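Local coordinates for protein type I modular polyketide synthase (Streptomyces albus subsp. albus, PDB 6IYT) that probably loads an ethylmalonyl extender unit from coenzyme A onto the polyketide synthase that builds salinomycin, as the acyltransferase domain of one of its modules, at residues Pro34-Gly39 with Asp141-Phe146; Ala136-Asp141 with Gly426-Val431; Ala147-Glu152 with Val191-Ala196; Ala197-Val202 with Thr433-Ala438. All blocks are in the same frame, centred on the assembly; numbering follows the deposited sequence.

From the N terminus, contact 1 brings the loop before strand 43-49 onto the junction of helices 137-142 and 144-158, closing a loop that holds the strands and helices between. Contact 2 starts on helix 137-142, shares D141 with contact 1, and crosses it along the chain before reaching the start of helix 428-439. Nested inside contact 2, contact 3 pairs helix 144-158 with helix 181-200. Contact 4 carries the end of helix 181-200 to the later part of helix 428-439 and crosses contact 2. F146, L139, L195 and V198 knit the four sites together, with L36 reaching F435, tying the N-terminal loop to the helices 137-142, 144-158, 181-200 and 428-439.

Contact 1: Pro34-Gly39 with Asp141-Phe146; sequences PALFSG and DSSPVF
S143 OG donates to L36 O over 2.7 Å, in the plane of that carbonyl, and with the same oxygen atom accepts from F146 N at 163°. The hydroxyl therefore has two partners: it caps the first turn of helix 144-158 and ties that turn to the loop 34-39. Its position follows from chi1 of 176°, which puts OG opposite the backbone N of S143. S38 N donates to S142 O (3.1 Å, 160°), and V145 N makes a weak bond to A35 O. Water 1 joins S38 O to S142 O, and water 2 lies between S38 OG and D141 O. S142 O thus receives S38 N and water 1, with F37 CA at 3.3 Å in a CA-H...O contact. S143 is the N-cap of helix 144-158, at the junction where helix 137-142 has just ended, and the loop 34-39, which leads to strand 43-49, lies across that junction. Around these bonds P144 is the main wedge: its CB comes to 3.3 Å from A35 O, while CG and CD lie against S38. P34 CB packs on P144 CB (4.1 Å) at one end, and V145 CG2 touches P34 O. The F37 ring presents its edge to S142 O, and L36 CG sits 3.6 Å above its plane, over the centre. Farther out, F37 reaches P428 and L432 of helix 428-439, L36 reaches F435 and V198, and D141 OD1 is paired with R170.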
loop_
_atom_site.group_PDB
_atom_site.type_symbol
_atom_site.label_atom_id
_atom_site.label_comp_id
_atom_site.label_asym_id
_atom_site.label_seq_id
_atom_site.Cartn_x
_atom_site.Cartn_y
_atom_site.Cartn_z
ATOM N N PRO A 34 -20.901 7.419 0.949
ATOM C CA PRO A 34 -20.804 6.214 0.129
ATOM C C PRO A 34 -20.534 5.017 1.018
ATOM O O PRO A 34 -19.813 5.127 2.004
ATOM C CB PRO A 34 -19.605 6.492 -0.804
ATOM C CG PRO A 34 -19.093 7.865 -0.433
ATOM C CD PRO A 34 -20.172 8.542 0.346
ATOM N N ALA A 35 -21.127 3.896 0.683
ATOM C CA ALA A 35 -20.906 2.673 1.441
ATOM C C ALA A 35 -19.540 2.136 1.073
ATOM O O ALA A 35 -19.127 2.256 -0.073
ATOM C CB ALA A 35 -21.970 1.645 1.093
ATOM N N LEU A 36 -18.954 1.346 1.971
ATOM C CA LEU A 36 -17.744 0.611 1.645
ATOM C C LEU A 36 -17.972 -0.370 0.497
ATOM O O LEU A 36 -17.176 -0.424 -0.426
ATOM C CB LEU A 36 -17.171 -0.114 2.887
ATOM C CG LEU A 36 -15.935 -0.996 2.632
ATOM C CD1 LEU A 36 -14.795 -0.208 2.016
ATOM C CD2 LEU A 36 -15.457 -1.652 3.922
ATOM N N PHE A 37 -19.069 -1.148 0.564
ATOM C CA PHE A 37 -19.413 -2.103 -0.497
ATOM C C PHE A 37 -20.848 -1.894 -0.991
ATOM O O PHE A 37 -21.746 -1.567 -0.198
ATOM C CB PHE A 37 -19.250 -3.531 0.010
ATOM C CG PHE A 37 -17.859 -3.857 0.462
ATOM C CD1 PHE A 37 -16.807 -3.789 -0.420
ATOM C CD2 PHE A 37 -17.612 -4.246 1.752
ATOM C CE1 PHE A 37 -15.533 -4.147 -0.033
ATOM C CE2 PHE A 37 -16.326 -4.572 2.161
ATOM C CZ PHE A 37 -15.287 -4.506 1.267
ATOM N N SER A 38 -21.058 -2.134 -2.284
ATOM C CA SER A 38 -22.394 -2.168 -2.859
ATOM C C SER A 38 -22.800 -3.603 -3.201
ATOM O O SER A 38 -21.986 -4.517 -3.182
ATOM C CB SER A 38 -22.418 -1.340 -4.134
ATOM O OG SER A 38 -21.408 -1.810 -5.022
ATOM N N GLY A 39 -24.073 -3.785 -3.533
ATOM C CA GLY A 39 -24.583 -5.105 -3.938
ATOM C C GLY A 39 -24.546 -6.144 -2.824
ATOM O O GLY A 39 -24.894 -5.858 -1.669
ATOM N N ASP A 141 -15.841 -1.510 -9.084
ATOM C CA ASP A 141 -17.174 -2.059 -9.322
ATOM C C ASP A 141 -17.893 -2.384 -8.050
ATOM O O ASP A 141 -19.123 -2.441 -8.028
ATOM C CB ASP A 141 -17.085 -3.312 -10.176
ATOM C CG ASP A 141 -16.681 -3.012 -11.599
ATOM O OD1 ASP A 141 -16.921 -1.879 -12.050
ATOM O OD2 ASP A 141 -16.098 -3.908 -12.252
ATOM N N SER A 142 -17.137 -2.616 -6.973
ATOM C CA SER A 142 -17.690 -3.243 -5.776
ATOM C C SER A 142 -17.634 -2.358 -4.524
ATOM O O SER A 142 -18.245 -2.696 -3.510
ATOM C CB SER A 142 -16.973 -4.552 -5.494
ATOM O OG SER A 142 -15.586 -4.315 -5.276
ATOM N N SER A 143 -16.932 -1.219 -4.608
ATOM C CA SER A 143 -16.777 -0.297 -3.452
ATOM C C SER A 143 -17.069 1.148 -3.840
ATOM O O SER A 143 -16.202 1.837 -4.366
ATOM C CB SER A 143 -15.331 -0.395 -2.868
ATOM O OG SER A 143 -15.136 0.544 -1.823
ATOM N N PRO A 144 -18.214 1.668 -3.380
ATOM C CA PRO A 144 -18.533 3.049 -3.672
ATOM C C PRO A 144 -17.583 4.040 -3.010
ATOM O O PRO A 144 -17.289 5.061 -3.594
ATOM C CB PRO A 144 -19.953 3.197 -3.139
ATOM C CG PRO A 144 -20.561 1.842 -3.294
ATOM C CD PRO A 144 -19.425 0.843 -3.145
ATOM N N VAL A 145 -17.030 3.681 -1.836
ATOM C CA VAL A 145 -16.047 4.532 -1.147
ATOM C C VAL A 145 -14.778 4.673 -2.016
ATOM O O VAL A 145 -14.285 5.796 -2.277
ATOM C CB VAL A 145 -15.636 3.928 0.222
ATOM C CG1 VAL A 145 -14.340 4.557 0.690
ATOM C CG2 VAL A 145 -16.731 4.135 1.259
ATOM N N PHE A 146 -14.298 3.545 -2.539
ATOM C CA PHE A 146 -13.124 3.556 -3.409
ATOM C C PHE A 146 -13.415 4.315 -4.701
ATOM O O PHE A 146 -12.635 5.151 -5.123
ATOM C CB PHE A 146 -12.665 2.128 -3.707
ATOM C CG PHE A 146 -11.428 2.044 -4.578
ATOM C CD1 PHE A 146 -10.191 2.406 -4.090
ATOM C CD2 PHE A 146 -11.526 1.651 -5.891
ATOM C CE1 PHE A 146 -9.066 2.304 -4.883
ATOM C CE2 PHE A 146 -10.408 1.519 -6.677
ATOM C CZ PHE A 146 -9.168 1.810 -6.157
HETATM O O HOH W 1 -19.408 -5.122 -3.207
HETATM O O HOH W 2 -21.142 -0.221 -6.892
#

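Contact 2: Ala136-Asp141 with Gly426-Val431; sequences AVELLD and GGPRRV
G426 O takes a hydrogen bond from water 4 (2.7 Å), and the same water accepts from L139 N, so this one molecule bridges loop and helix. L139 N itself stands 3.3 Å from G426 O, but the angle is too poor for a direct bond. The setting is the meeting of two helix starts: A136 is the N-cap of helix 137-142 and G427 that of helix 428-439, both in the acyltransferase domain, far apart in sequence. A second water link runs from G426 N to E138 OE2, with water 3 accepting from the amide and donating to the carboxylate at 2.7 Å. E138 reaches it with an extended chain, its CG opposite the backbone N (chi1 -174°), and lies along the glycine pair: CB is 3.7 Å from G426 O and OE1 3.6 Å from G427 CA. The absence of a side chain on G427 lets the carboxylate settle this close to the backbone, where the N-terminal end of helix 428-439 would probably favour its negative charge. OE1 also lies near P428 CD. On the buried side L139 takes over. Its CB packs against G426 O, and L139, backed by F146 and L195, crosses V431 at about a right angle, with L139 CD1 meeting V431 CG2 at 3.8 Å.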
loop_
_atom_site.group_PDB
_atom_site.type_symbol
_atom_site.label_atom_id
_atom_site.label_comp_id
_atom_site.label_asym_id
_atom_site.label_seq_id
_atom_site.Cartn_x
_atom_site.Cartn_y
_atom_site.Cartn_z
ATOM N N ALA A 136 -7.562 -2.660 -9.608
ATOM C CA ALA A 136 -8.533 -1.584 -9.284
ATOM C C ALA A 136 -9.914 -1.753 -9.898
ATOM O O ALA A 136 -10.863 -1.166 -9.420
ATOM C CB ALA A 136 -7.983 -0.201 -9.612
ATOM N N VAL A 137 -10.008 -2.508 -10.989
ATOM C CA VAL A 137 -11.273 -2.650 -11.701
ATOM C C VAL A 137 -12.351 -3.240 -10.787
ATOM O O VAL A 137 -13.440 -2.743 -10.718
ATOM C CB VAL A 137 -11.135 -3.548 -12.961
ATOM C CG1 VAL A 137 -12.493 -3.702 -13.638
ATOM C CG2 VAL A 137 -10.130 -2.958 -13.917
ATOM N N GLU A 138 -12.029 -4.314 -10.103
ATOM C CA GLU A 138 -13.031 -5.020 -9.338
ATOM C C GLU A 138 -13.413 -4.201 -8.124
ATOM O O GLU A 138 -14.572 -4.155 -7.748
ATOM C CB GLU A 138 -12.535 -6.393 -8.909
ATOM C CG GLU A 138 -13.609 -7.222 -8.233
ATOM C CD GLU A 138 -13.106 -8.591 -7.791
ATOM O OE1 GLU A 138 -13.835 -9.267 -7.001
ATOM O OE2 GLU A 138 -11.942 -8.942 -8.145
ATOM N N LEU A 139 -12.479 -3.379 -7.638
ATOM C CA LEU A 139 -12.786 -2.529 -6.498
ATOM C C LEU A 139 -13.606 -1.277 -6.891
ATOM O O LEU A 139 -14.553 -0.924 -6.214
ATOM C CB LEU A 139 -11.504 -2.146 -5.753
ATOM C CG LEU A 139 -11.709 -1.671 -4.334
ATOM C CD1 LEU A 139 -12.442 -2.720 -3.513
ATOM C CD2 LEU A 139 -10.380 -1.306 -3.694
ATOM N N LEU A 140 -13.374 -0.751 -8.095
ATOM C CA LEU A 140 -14.236 0.260 -8.617
ATOM C C LEU A 140 -15.669 -0.249 -8.681
ATOM O O LEU A 140 -16.590 0.493 -8.390
ATOM C CB LEU A 140 -13.800 0.718 -10.002
ATOM C CG LEU A 140 -12.539 1.618 -10.102
ATOM C CD1 LEU A 140 -12.192 1.806 -11.561
ATOM C CD2 LEU A 140 -12.708 2.953 -9.450
ATOM N N ASP A 141 -15.841 -1.510 -9.084
ATOM C CA ASP A 141 -17.174 -2.059 -9.322
ATOM C C ASP A 141 -17.893 -2.384 -8.050
ATOM O O ASP A 141 -19.123 -2.441 -8.028
ATOM C CB ASP A 141 -17.085 -3.312 -10.176
ATOM C CG ASP A 141 -16.681 -3.012 -11.599
ATOM O OD1 ASP A 141 -16.921 -1.879 -12.050
ATOM O OD2 ASP A 141 -16.098 -3.908 -12.252
ATOM N N GLY A 426 -8.403 -8.379 -5.902
ATOM C CA GLY A 426 -8.756 -7.009 -6.118
ATOM C C GLY A 426 -10.093 -6.589 -5.602
ATOM O O GLY A 426 -10.539 -5.480 -5.896
ATOM N N GLY A 427 -10.816 -7.486 -4.919
ATOM C CA GLY A 427 -12.194 -7.200 -4.585
ATOM C C GLY A 427 -12.516 -7.309 -3.100
ATOM O O GLY A 427 -11.642 -7.210 -2.242
ATOM N N PRO A 428 -13.785 -7.528 -2.788
ATOM C CA PRO A 428 -14.135 -7.429 -1.397
ATOM C C PRO A 428 -13.464 -8.475 -0.539
ATOM O O PRO A 428 -13.088 -8.178 0.597
ATOM C CB PRO A 428 -15.644 -7.612 -1.413
ATOM C CG PRO A 428 -16.040 -7.038 -2.705
ATOM C CD PRO A 428 -14.956 -7.388 -3.663
ATOM N N ARG A 429 -13.264 -9.685 -1.056
ATOM C CA ARG A 429 -12.567 -10.669 -0.237
ATOM C C ARG A 429 -11.174 -10.156 0.175
ATOM O O ARG A 429 -10.788 -10.253 1.345
ATOM C CB ARG A 429 -12.456 -12.021 -0.902
ATOM C CG ARG A 429 -11.540 -12.960 -0.100
ATOM C CD ARG A 429 -11.448 -14.336 -0.703
ATOM N NE ARG A 429 -12.643 -15.096 -0.442
ATOM C CZ ARG A 429 -12.858 -15.757 0.695
ATOM N NH1 ARG A 429 -13.944 -16.469 0.830
ATOM N NH2 ARG A 429 -11.924 -15.779 1.658
ATOM N N ARG A 430 -10.420 -9.633 -0.775
ATOM C CA ARG A 430 -9.094 -9.100 -0.459
ATOM C C ARG A 430 -9.128 -7.964 0.564
ATOM O O ARG A 430 -8.332 -7.949 1.505
ATOM C CB ARG A 430 -8.365 -8.634 -1.734
ATOM C CG ARG A 430 -6.967 -8.122 -1.478
ATOM C CD ARG A 430 -6.059 -9.178 -0.929
ATOM N NE ARG A 430 -5.868 -9.081 0.523
ATOM C CZ ARG A 430 -5.090 -9.886 1.239
ATOM N NH1 ARG A 430 -4.585 -10.994 0.698
ATOM N NH2 ARG A 430 -4.908 -9.652 2.532
ATOM N N VAL A 431 -10.037 -7.023 0.401
ATOM C CA VAL A 431 -10.176 -5.921 1.371
ATOM C C VAL A 431 -10.484 -6.493 2.751
ATOM O O VAL A 431 -9.874 -6.099 3.751
ATOM C CB VAL A 431 -11.253 -4.924 0.946
ATOM C CG1 VAL A 431 -11.487 -3.880 2.023
ATOM C CG2 VAL A 431 -10.835 -4.251 -0.372
HETATM O O HOH W 3 -10.090 -10.560 -7.152
HETATM O O HOH W 4 -9.396 -4.142 -7.893
#

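Contact 3: Ala147-Glu152 with Val191-Ala196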
loop_
_atom_site.group_PDB
_atom_site.type_symbol
_atom_site.label_atom_id
_atom_site.label_comp_id
_atom_site.label_asym_id
_atom_site.label_seq_id
_atom_site.Cartn_x
_atom_site.Cartn_y
_atom_site.Cartn_z
ATOM N N ALA A 147 -14.541 4.034 -5.314
ATOM C CA ALA A 147 -14.862 4.653 -6.599
ATOM C C ALA A 147 -15.006 6.180 -6.468
ATOM O O ALA A 147 -14.635 6.929 -7.371
ATOM C CB ALA A 147 -16.134 4.029 -7.160
ATOM N N ALA A 148 -15.638 6.634 -5.384
ATOM C CA ALA A 148 -15.815 8.072 -5.155
ATOM C C ALA A 148 -14.490 8.790 -5.030
ATOM O O ALA A 148 -14.321 9.897 -5.554
ATOM C CB ALA A 148 -16.652 8.308 -3.910
ATOM N N ARG A 149 -13.584 8.228 -4.231
ATOM C CA ARG A 149 -12.308 8.832 -4.033
ATOM C C ARG A 149 -11.501 8.764 -5.292
ATOM O O ARG A 149 -10.833 9.733 -5.662
ATOM C CB ARG A 149 -11.568 8.178 -2.886
ATOM C CG ARG A 149 -10.230 8.840 -2.596
ATOM C CD ARG A 149 -10.400 10.288 -2.153
ATOM N NE ARG A 149 -9.184 10.776 -1.510
ATOM C CZ ARG A 149 -8.816 12.043 -1.434
ATOM N NH1 ARG A 149 -7.736 12.359 -0.740
ATOM N NH2 ARG A 149 -9.574 12.998 -1.948
ATOM N N PHE A 150 -11.614 7.644 -5.999
ATOM C CA PHE A 150 -10.909 7.466 -7.278
ATOM C C PHE A 150 -11.375 8.523 -8.308
ATOM O O PHE A 150 -10.562 9.188 -8.891
ATOM C CB PHE A 150 -11.111 6.020 -7.802
ATOM C CG PHE A 150 -10.376 5.707 -9.089
ATOM C CD1 PHE A 150 -10.846 6.175 -10.314
ATOM C CD2 PHE A 150 -9.292 4.840 -9.088
ATOM C CE1 PHE A 150 -10.182 5.863 -11.484
ATOM C CE2 PHE A 150 -8.670 4.475 -10.270
ATOM C CZ PHE A 150 -9.104 5.016 -11.461
ATOM N N ALA A 151 -12.670 8.850 -8.289
ATOM C CA ALA A 151 -13.200 9.887 -9.179
ATOM C C ALA A 151 -12.631 11.252 -8.862
ATOM O O ALA A 151 -12.251 11.994 -9.788
ATOM C CB ALA A 151 -14.719 9.923 -9.111
ATOM N N GLU A 152 -12.532 11.585 -7.571
ATOM C CA GLU A 152 -11.961 12.882 -7.147
ATOM C C GLU A 152 -10.530 12.999 -7.615
ATOM O O GLU A 152 -10.101 14.049 -8.090
ATOM C CB GLU A 152 -11.991 13.039 -5.616
ATOM C CG GLU A 152 -13.374 12.939 -4.986
ATOM C CD GLU A 152 -13.355 13.134 -3.456
ATOM O OE1 GLU A 152 -12.248 13.062 -2.845
ATOM O OE2 GLU A 152 -14.434 13.464 -2.884
ATOM N N VAL A 191 -4.590 5.234 -7.599
ATOM C CA VAL A 191 -4.963 4.014 -6.903
ATOM C C VAL A 191 -4.498 4.067 -5.421
ATOM O O VAL A 191 -5.285 3.757 -4.505
ATOM C CB VAL A 191 -4.395 2.775 -7.597
ATOM C CG1 VAL A 191 -4.480 1.584 -6.690
ATOM C CG2 VAL A 191 -5.124 2.505 -8.894
ATOM N N MET A 192 -3.284 4.568 -5.180
ATOM C CA MET A 192 -2.714 4.564 -3.788
ATOM C C MET A 192 -3.452 5.561 -2.888
ATOM O O MET A 192 -3.802 5.261 -1.738
ATOM C CB MET A 192 -1.234 4.903 -3.827
ATOM C CG MET A 192 -0.360 3.739 -4.202
ATOM S SD MET A 192 1.408 4.088 -3.967
ATOM C CE MET A 192 1.663 5.441 -5.065
ATOM N N VAL A 193 -3.759 6.713 -3.428
ATOM C CA VAL A 193 -4.498 7.678 -2.671
ATOM C C VAL A 193 -5.896 7.152 -2.376
ATOM O O VAL A 193 -6.429 7.364 -1.284
ATOM C CB VAL A 193 -4.582 9.028 -3.423
ATOM C CG1 VAL A 193 -5.528 9.973 -2.696
ATOM C CG2 VAL A 193 -3.192 9.659 -3.572
ATOM N N SER A 194 -6.527 6.503 -3.358
ATOM C CA SER A 194 -7.910 6.060 -3.180
ATOM C C SER A 194 -8.019 4.869 -2.245
ATOM O O SER A 194 -9.028 4.704 -1.546
ATOM C CB SER A 194 -8.546 5.699 -4.521
ATOM O OG SER A 194 -8.489 6.797 -5.404
ATOM N N LEU A 195 -6.986 4.036 -2.219
ATOM C CA LEU A 195 -6.956 2.910 -1.292
ATOM C C LEU A 195 -6.864 3.371 0.154
ATOM O O LEU A 195 -7.468 2.772 1.036
ATOM C CB LEU A 195 -5.828 1.936 -1.618
ATOM C CG LEU A 195 -5.940 1.086 -2.859
ATOM C CD1 LEU A 195 -4.656 0.295 -3.048
ATOM C CD2 LEU A 195 -7.117 0.135 -2.820
ATOM N N ALA A 196 -6.278 4.534 0.386
ATOM C CA ALA A 196 -6.229 5.058 1.770
ATOM C C ALA A 196 -7.665 5.393 2.285
ATOM O O ALA A 196 -7.987 5.175 3.467
ATOM C CB ALA A 196 -5.346 6.259 1.838
HETATM O O HOH W 5 -7.323 9.374 0.268
#
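R149 lays its aliphatic part over S194, with CG 3.7 Å from S194 CA, and then crosses V193 at a slant. This is a helix-helix contact of the acyltransferase domain, between helices 144-158 and 181-200: their segments 147-152 and 191-196 approach to 8.4 Å between axes, with a crossing angle of 140°, nearer antiparallel than parallel, consistent with the small side chain of S194 at the crossing. The arginine chain bends at chi2 (63°), which brings the guanidinium past V193, whose CG1 is 3.8 Å from R149 NH1. Two in-plane partners steady that group at its edge. E152 OE1, one turn on, forms a salt bridge with R149 NH2 at 2.8 Å, met nearly along the carboxylate C-O axis, and water 5 accepts from R149 NE and donates to V193 O, so this water links the two segments. F150 also meets S194. Its ring presents an edge to V191 CG2, and the ring also touches V165, E166 and V169 of helix 165-170. S194 OG, which bonds to T190 O within its own helix, lies only 3.1 Å from F150 CA.

Contact 4: Ala197-Val202 with Thr433-Ala438; sequences AVWQSV and TSFAEA
The F435 ring is touched by V202, V198 and W199. V202 CG2 lies over one ring face, 3.9 Å from the centroid and 22° off the normal, a CH-pi contact, while V202 CG1 touches F435 CE2 at 3.6 Å. V198 CG1 meets F435 CZ, the two side chains crossing at about a right angle. W199 slides past F435 in the opposite direction, the ring planes 58° apart, so that F435 CE1 stands 3.8 Å above the indole plane, toward its rim. The indole edge carries CH2 to 3.7 Å from S434 O, and A438 CB lies 4.2 Å from W199 CZ3. CG of W199 lies opposite its carbonyl carbon (chi1 -73°), which brings the six-membered ring beside F435. Behind this first shell W199 NE1 is bonded to T420 OG1 and S434 OG to T420 O, which helps hold W199 and S434, the latter also bonded by R430 NH2, and W447 packs on F435. S201 OG bonds back to V198 O at 2.8 Å, an oxygen that also accepts from S201 N, in this acyltransferase domain. Because W199 NE1 and S434 OG bond elsewhere, the contact itself relies on apolar and aromatic packing and CH-pi contact.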
loop_
_atom_site.group_PDB
_atom_site.type_symbol
_atom_site.label_atom_id
_atom_site.label_comp_id
_atom_site.label_asym_id
_atom_site.label_seq_id
_atom_site.Cartn_x
_atom_site.Cartn_y
_atom_site.Cartn_z
ATOM N N ALA A 197 -8.570 5.745 1.371
ATOM C CA ALA A 197 -9.935 6.024 1.746
ATOM C C ALA A 197 -10.719 4.775 2.152
ATOM O O ALA A 197 -11.659 4.870 2.910
ATOM C CB ALA A 197 -10.662 6.757 0.628
ATOM N N VAL A 198 -10.335 3.607 1.633
ATOM C CA VAL A 198 -10.965 2.359 2.020
ATOM C C VAL A 198 -10.658 2.078 3.498
ATOM O O VAL A 198 -11.531 1.752 4.268
ATOM C CB VAL A 198 -10.475 1.188 1.136
ATOM C CG1 VAL A 198 -10.929 -0.149 1.681
ATOM C CG2 VAL A 198 -10.941 1.387 -0.299
ATOM N N TRP A 199 -9.400 2.225 3.880
ATOM C CA TRP A 199 -9.022 2.084 5.312
ATOM C C TRP A 199 -9.728 3.142 6.164
ATOM O O TRP A 199 -10.178 2.859 7.268
ATOM C CB TRP A 199 -7.492 2.190 5.485
ATOM C CG TRP A 199 -6.743 0.959 4.984
ATOM C CD1 TRP A 199 -6.002 0.860 3.848
ATOM C CD2 TRP A 199 -6.590 -0.299 5.660
ATOM N NE1 TRP A 199 -5.494 -0.386 3.727
ATOM C CE2 TRP A 199 -5.812 -1.115 4.836
ATOM C CE3 TRP A 199 -7.097 -0.827 6.844
ATOM C CZ2 TRP A 199 -5.467 -2.435 5.185
ATOM C CZ3 TRP A 199 -6.728 -2.141 7.208
ATOM C CH2 TRP A 199 -5.942 -2.917 6.372
ATOM N N GLN A 200 -9.735 4.365 5.693
ATOM C CA GLN A 200 -10.369 5.446 6.403
ATOM C C GLN A 200 -11.833 5.136 6.753
ATOM O O GLN A 200 -12.300 5.471 7.844
ATOM C CB GLN A 200 -10.298 6.695 5.547
ATOM C CG GLN A 200 -10.952 7.913 6.156
ATOM C CD GLN A 200 -10.778 9.136 5.265
ATOM O OE1 GLN A 200 -10.475 9.017 4.067
ATOM N NE2 GLN A 200 -10.912 10.308 5.849
ATOM N N SER A 201 -12.510 4.376 5.894
ATOM C CA SER A 201 -13.929 4.080 6.070
ATOM C C SER A 201 -14.215 3.120 7.240
ATOM O O SER A 201 -15.359 3.089 7.775
ATOM C CB SER A 201 -14.541 3.515 4.757
ATOM O OG SER A 201 -14.309 2.117 4.651
ATOM N N VAL A 202 -13.185 2.425 7.711
ATOM C CA VAL A 202 -13.305 1.598 8.930
ATOM C C VAL A 202 -12.482 2.159 10.062
ATOM O O VAL A 202 -12.141 1.455 11.031
ATOM C CB VAL A 202 -12.958 0.132 8.661
ATOM C CG1 VAL A 202 -14.011 -0.486 7.767
ATOM C CG2 VAL A 202 -11.570 -0.003 8.044
ATOM N N THR A 433 -10.062 -9.407 3.905
ATOM C CA THR A 433 -8.905 -10.197 4.371
ATOM C C THR A 433 -7.782 -9.323 4.961
ATOM O O THR A 433 -7.323 -9.568 6.063
ATOM C CB THR A 433 -8.368 -11.135 3.273
ATOM O OG1 THR A 433 -9.419 -12.018 2.840
ATOM C CG2 THR A 433 -7.230 -11.970 3.807
ATOM N N SER A 434 -7.506 -8.195 4.330
ATOM C CA SER A 434 -6.556 -7.263 4.870
ATOM C C SER A 434 -7.056 -6.617 6.153
ATOM O O SER A 434 -6.300 -6.483 7.144
ATOM C CB SER A 434 -6.198 -6.209 3.818
ATOM O OG SER A 434 -5.508 -6.835 2.744
ATOM N N PHE A 435 -8.338 -6.260 6.186
ATOM C CA PHE A 435 -8.942 -5.753 7.410
ATOM C C PHE A 435 -8.775 -6.805 8.557
ATOM O O PHE A 435 -8.473 -6.452 9.686
ATOM C CB PHE A 435 -10.429 -5.488 7.233
ATOM C CG PHE A 435 -10.791 -4.268 6.427
ATOM C CD1 PHE A 435 -9.844 -3.370 5.942
ATOM C CD2 PHE A 435 -12.145 -3.992 6.202
ATOM C CE1 PHE A 435 -10.249 -2.218 5.274
ATOM C CE2 PHE A 435 -12.542 -2.896 5.476
ATOM C CZ PHE A 435 -11.592 -2.002 5.005
ATOM N N ALA A 436 -9.094 -8.061 8.254
ATOM C CA ALA A 436 -9.008 -9.147 9.255
ATOM C C ALA A 436 -7.578 -9.383 9.725
ATOM O O ALA A 436 -7.336 -9.608 10.911
ATOM C CB ALA A 436 -9.601 -10.423 8.694
ATOM N N GLU A 437 -6.634 -9.335 8.789
ATOM C CA GLU A 437 -5.233 -9.467 9.122
ATOM C C GLU A 437 -4.753 -8.362 10.080
ATOM O O GLU A 437 -3.978 -8.629 11.002
ATOM C CB GLU A 437 -4.392 -9.505 7.846
ATOM C CG GLU A 437 -4.511 -10.843 7.115
ATOM C CD GLU A 437 -3.895 -10.831 5.716
ATOM O OE1 GLU A 437 -3.560 -9.733 5.194
ATOM O OE2 GLU A 437 -3.732 -11.926 5.161
ATOM N N ALA A 438 -5.238 -7.145 9.884
ATOM C CA ALA A 438 -4.931 -6.033 10.805
ATOM C C ALA A 438 -5.642 -6.211 12.160
ATOM O O ALA A 438 -5.027 -6.109 13.219
ATOM C CB ALA A 438 -5.324 -4.719 10.180
#